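Local coordinates for uncharacterized protein (Bacteroides eggerthii, PDB 4FTD), which is of unknown function but joins an immunoglobulin-like domain to a six-bladed beta-propeller and may take part in carbohydrate metabolism, at residues Asn248-Ile253 / Asn301-Gly306. Residues are numbered along the deposited sequence; the frame is centred on the assembly and turned at random.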
ATOM      1  N   ASN A 248     -21.858   1.384   2.390  1.00 34.69           N
ATOM      2  CA  ASN A 248     -20.456   1.698   2.135  1.00 40.70           C
ATOM      3  C   ASN A 248     -20.170   3.017   2.846  1.00 40.14           C
ATOM      4  O   ASN A 248     -21.090   3.718   3.215  1.00 37.30           O
ATOM      5  CB  ASN A 248     -20.123   1.783   0.632  1.00 39.38           C
ATOM      6  CG  ASN A 248     -20.927   2.831  -0.104  1.00 38.45           C
ATOM      7  OD1 ASN A 248     -20.693   4.043   0.082  1.00 35.55           O
ATOM      8  ND2 ASN A 248     -21.874   2.386  -0.967  1.00 37.47           N
ATOM      9  N   ALA A 249     -18.906   3.270   3.132  1.00 35.25           N
ATOM     10  CA  ALA A 249     -18.476   4.530   3.685  1.00 39.12           C
ATOM     11  C   ALA A 249     -17.028   4.771   3.333  1.00 40.69           C
ATOM     12  O   ALA A 249     -16.216   3.840   3.341  1.00 37.40           O
ATOM     13  CB  ALA A 249     -18.669   4.568   5.171  1.00 32.93           C
ATOM     14  N   SER A 250     -16.722   6.005   2.957  1.00 34.56           N
ATOM     15  CA  SER A 250     -15.297   6.416   2.780  1.00 35.60           C
ATOM     16  C   SER A 250     -15.004   7.600   3.696  1.00 36.70           C
ATOM     17  O   SER A 250     -15.424   8.721   3.449  1.00 37.77           O
ATOM     18  CB  SER A 250     -14.990   6.715   1.338  1.00 40.44           C
ATOM     19  OG  SER A 250     -15.506   5.740   0.467  1.00 39.47           O
ATOM     20  N   TYR A 251     -14.413   7.285   4.849  1.00 36.08           N
ATOM     21  CA  TYR A 251     -14.046   8.276   5.830  1.00 39.36           C
ATOM     22  C   TYR A 251     -12.707   8.895   5.419  1.00 39.99           C
ATOM     23  O   TYR A 251     -11.707   8.193   5.353  1.00 43.97           O
ATOM     24  CB  TYR A 251     -13.931   7.614   7.195  1.00 36.62           C
ATOM     25  CG  TYR A 251     -15.217   7.090   7.790  1.00 35.88           C
ATOM     26  CD1 TYR A 251     -15.754   5.802   7.441  1.00 37.25           C
ATOM     27  CD2 TYR A 251     -15.870   7.830   8.800  1.00 42.15           C
ATOM     28  CE1 TYR A 251     -16.950   5.360   8.057  1.00 37.13           C
ATOM     29  CE2 TYR A 251     -17.045   7.379   9.404  1.00 39.64           C
ATOM     30  CZ  TYR A 251     -17.574   6.162   9.076  1.00 40.83           C
ATOM     31  OH  TYR A 251     -18.749   5.777   9.744  1.00 41.45           O
ATOM     32  N   ASN A 252     -12.719  10.191   5.127  1.00 40.06           N
ATOM     33  CA  ASN A 252     -11.534  10.968   4.752  1.00 39.94           C
ATOM     34  C   ASN A 252     -11.336  12.073   5.812  1.00 44.09           C
ATOM     35  O   ASN A 252     -11.913  13.112   5.719  1.00 43.96           O
ATOM     36  CB  ASN A 252     -11.755  11.602   3.375  1.00 41.81           C
ATOM     37  CG  ASN A 252     -11.829  10.572   2.277  1.00 39.53           C
ATOM     38  OD1 ASN A 252     -10.791  10.111   1.796  1.00 41.68           O
ATOM     39  ND2 ASN A 252     -13.032  10.155   1.932  1.00 38.64           N
ATOM     40  N   ILE A 253     -10.588  11.797   6.863  1.00 41.85           N
ATOM     41  CA  ILE A 253     -10.439  12.739   7.940  1.00 40.70           C
ATOM     42  C   ILE A 253      -8.940  12.887   8.167  1.00 44.59           C
ATOM     43  O   ILE A 253      -8.249  11.906   8.424  1.00 42.80           O
ATOM     44  CB  ILE A 253     -11.176  12.287   9.190  1.00 43.02           C
ATOM     45  CG1 ILE A 253     -12.661  12.065   8.910  1.00 40.31           C
ATOM     46  CG2 ILE A 253     -10.922  13.248  10.331  1.00 35.91           C
ATOM     47  CD1 ILE A 253     -13.394  11.347  10.050  1.00 40.46           C
ATOM     48  N   ASN A 301     -16.187   3.332  -3.302  1.00 39.00           N
ATOM     49  CA  ASN A 301     -15.468   4.162  -2.379  1.00 37.67           C
ATOM     50  C   ASN A 301     -14.870   5.337  -3.078  1.00 40.71           C
ATOM     51  O   ASN A 301     -14.553   5.258  -4.242  1.00 41.05           O
ATOM     52  CB  ASN A 301     -14.298   3.400  -1.744  1.00 39.30           C
ATOM     53  CG  ASN A 301     -14.713   2.248  -0.821  1.00 44.94           C
ATOM     54  OD1 ASN A 301     -14.640   1.111  -1.227  1.00 43.39           O
ATOM     55  ND2 ASN A 301     -15.133   2.549   0.418  1.00 35.64           N
ATOM     56  N   VAL A 302     -14.643   6.376  -2.298  1.00 38.91           N
ATOM     57  CA  VAL A 302     -14.087   7.669  -2.708  1.00 39.98           C
ATOM     58  C   VAL A 302     -13.046   8.092  -1.646  1.00 40.03           C
ATOM     59  O   VAL A 302     -13.414   8.439  -0.508  1.00 39.47           O
ATOM     60  CB  VAL A 302     -15.186   8.774  -2.856  1.00 41.56           C
ATOM     61  CG1 VAL A 302     -14.548  10.114  -3.253  1.00 43.02           C
ATOM     62  CG2 VAL A 302     -16.247   8.413  -3.917  1.00 38.73           C
ATOM     63  N   TYR A 303     -11.762   8.074  -2.005  1.00 40.78           N
ATOM     64  CA  TYR A 303     -10.677   8.382  -1.072  1.00 40.57           C
ATOM     65  C   TYR A 303      -9.722   9.448  -1.603  1.00 42.26           C
ATOM     66  O   TYR A 303      -9.254   9.412  -2.761  1.00 47.93           O
ATOM     67  CB  TYR A 303      -9.868   7.118  -0.671  1.00 41.57           C
ATOM     68  CG  TYR A 303     -10.595   6.205   0.299  1.00 38.48           C
ATOM     69  CD1 TYR A 303     -10.876   6.612   1.587  1.00 40.59           C
ATOM     70  CD2 TYR A 303     -10.942   4.935  -0.047  1.00 41.67           C
ATOM     71  CE1 TYR A 303     -11.570   5.817   2.477  1.00 37.03           C
ATOM     72  CE2 TYR A 303     -11.632   4.125   0.813  1.00 38.30           C
ATOM     73  CZ  TYR A 303     -11.930   4.548   2.087  1.00 44.81           C
ATOM     74  OH  TYR A 303     -12.609   3.706   2.923  1.00 40.71           O
ATOM     75  N   ARG A 304      -9.476  10.423  -0.736  1.00 44.66           N
ATOM     76  CA  ARG A 304      -8.609  11.568  -1.005  1.00 45.61           C
ATOM     77  C   ARG A 304      -7.183  11.151  -1.343  1.00 46.37           C
ATOM     78  O   ARG A 304      -6.644  10.278  -0.727  1.00 44.79           O
ATOM     79  CB  ARG A 304      -8.589  12.494   0.208  1.00 51.41           C
ATOM     80  CG  ARG A 304      -7.992  13.864  -0.044  1.00 53.67           C
ATOM     81  CD  ARG A 304      -8.263  14.781   1.134  1.00 59.65           C
ATOM     82  NE  ARG A 304      -7.587  16.053   0.947  1.00 80.07           N
ATOM     83  CZ  ARG A 304      -7.424  16.993   1.882  1.00 93.81           C
ATOM     84  NH1 ARG A 304      -7.885  16.830   3.122  1.00 82.34           N
ATOM     85  NH2 ARG A 304      -6.775  18.116   1.573  1.00 92.89           N
ATOM     86  N   VAL A 305      -6.621  11.768  -2.362  1.00 47.97           N
ATOM     87  CA  VAL A 305      -5.226  11.558  -2.744  1.00 49.11           C
ATOM     88  C   VAL A 305      -4.369  12.488  -1.899  1.00 54.09           C
ATOM     89  O   VAL A 305      -4.416  13.693  -2.081  1.00 53.44           O
ATOM     90  CB  VAL A 305      -5.035  11.879  -4.227  1.00 52.39           C
ATOM     91  CG1 VAL A 305      -3.556  11.817  -4.628  1.00 52.65           C
ATOM     92  CG2 VAL A 305      -5.858  10.894  -5.022  1.00 46.66           C
ATOM     93  N   GLY A 306      -3.621  11.933  -0.953  1.00 51.18           N
ATOM     94  CA  GLY A 306      -2.721  12.730  -0.120  1.00 57.15           C
ATOM     95  C   GLY A 306      -3.429  13.851   0.612  1.00 62.36           C
ATOM     96  O   GLY A 306      -4.528  13.650   1.130  1.00 57.41           O
TER
HETATM   97  O   HOH W   1     -17.108   0.817   2.086  1.00 42.84           O
HETATM   98  O   HOH W   2     -13.134   4.559   5.334  1.00 37.38           O
HETATM   99  O   HOH W   3      -9.477  15.307   4.657  1.00 50.01           O
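The side-chain amide of N252 reaches across to the backbone of 301-306 and grips it at two points. Its ND2 donates to V302 O at 3.0 Å, with the acceptor near the amide plane, while OD1 accepts R304 N at 2.9 Å in an almost straight bond (N-H...O 175°), the donor standing well above the carbonyl plane. CG stands beside the backbone N, anti to the carbonyl carbon, and the two bonds of the amide it carries span the peptide groups on both sides of Y303. An alanine here would probably leave V302 O and R304 N without these mates and open a gap between the two strands.

Two residues back, S250 repeats the reach with a single atom: OG accepts V302 N at 3.0 Å and, from N301 ND2, a second bond of 3.2 Å. The S250 CB lies over one face of the Y303 ring, 4.0 Å from its centroid and 22° off the normal, a CH-pi contact. Y251 O approaches the edge of that ring near CE1.

Waters extend the seam. One accepts from both A249 N and N301 ND2; another accepts from Y251 N and lies 2.6 Å from Y303 OH. A third accepts from R304 NH1 and donates weakly to N252 O, while R304 NE is held by T308 O.

The strand axes run nearly parallel (14°) but stay 6.6 Å apart, and side chains and water, not backbone pairs, join them. Each strand instead pairs with its own sheet, S250 with F262 and Y303 with L312. These are the first strands of consecutive four-stranded antiparallel sheets, an arrangement characteristic of neighbouring blades meeting around the axis of a beta-propeller.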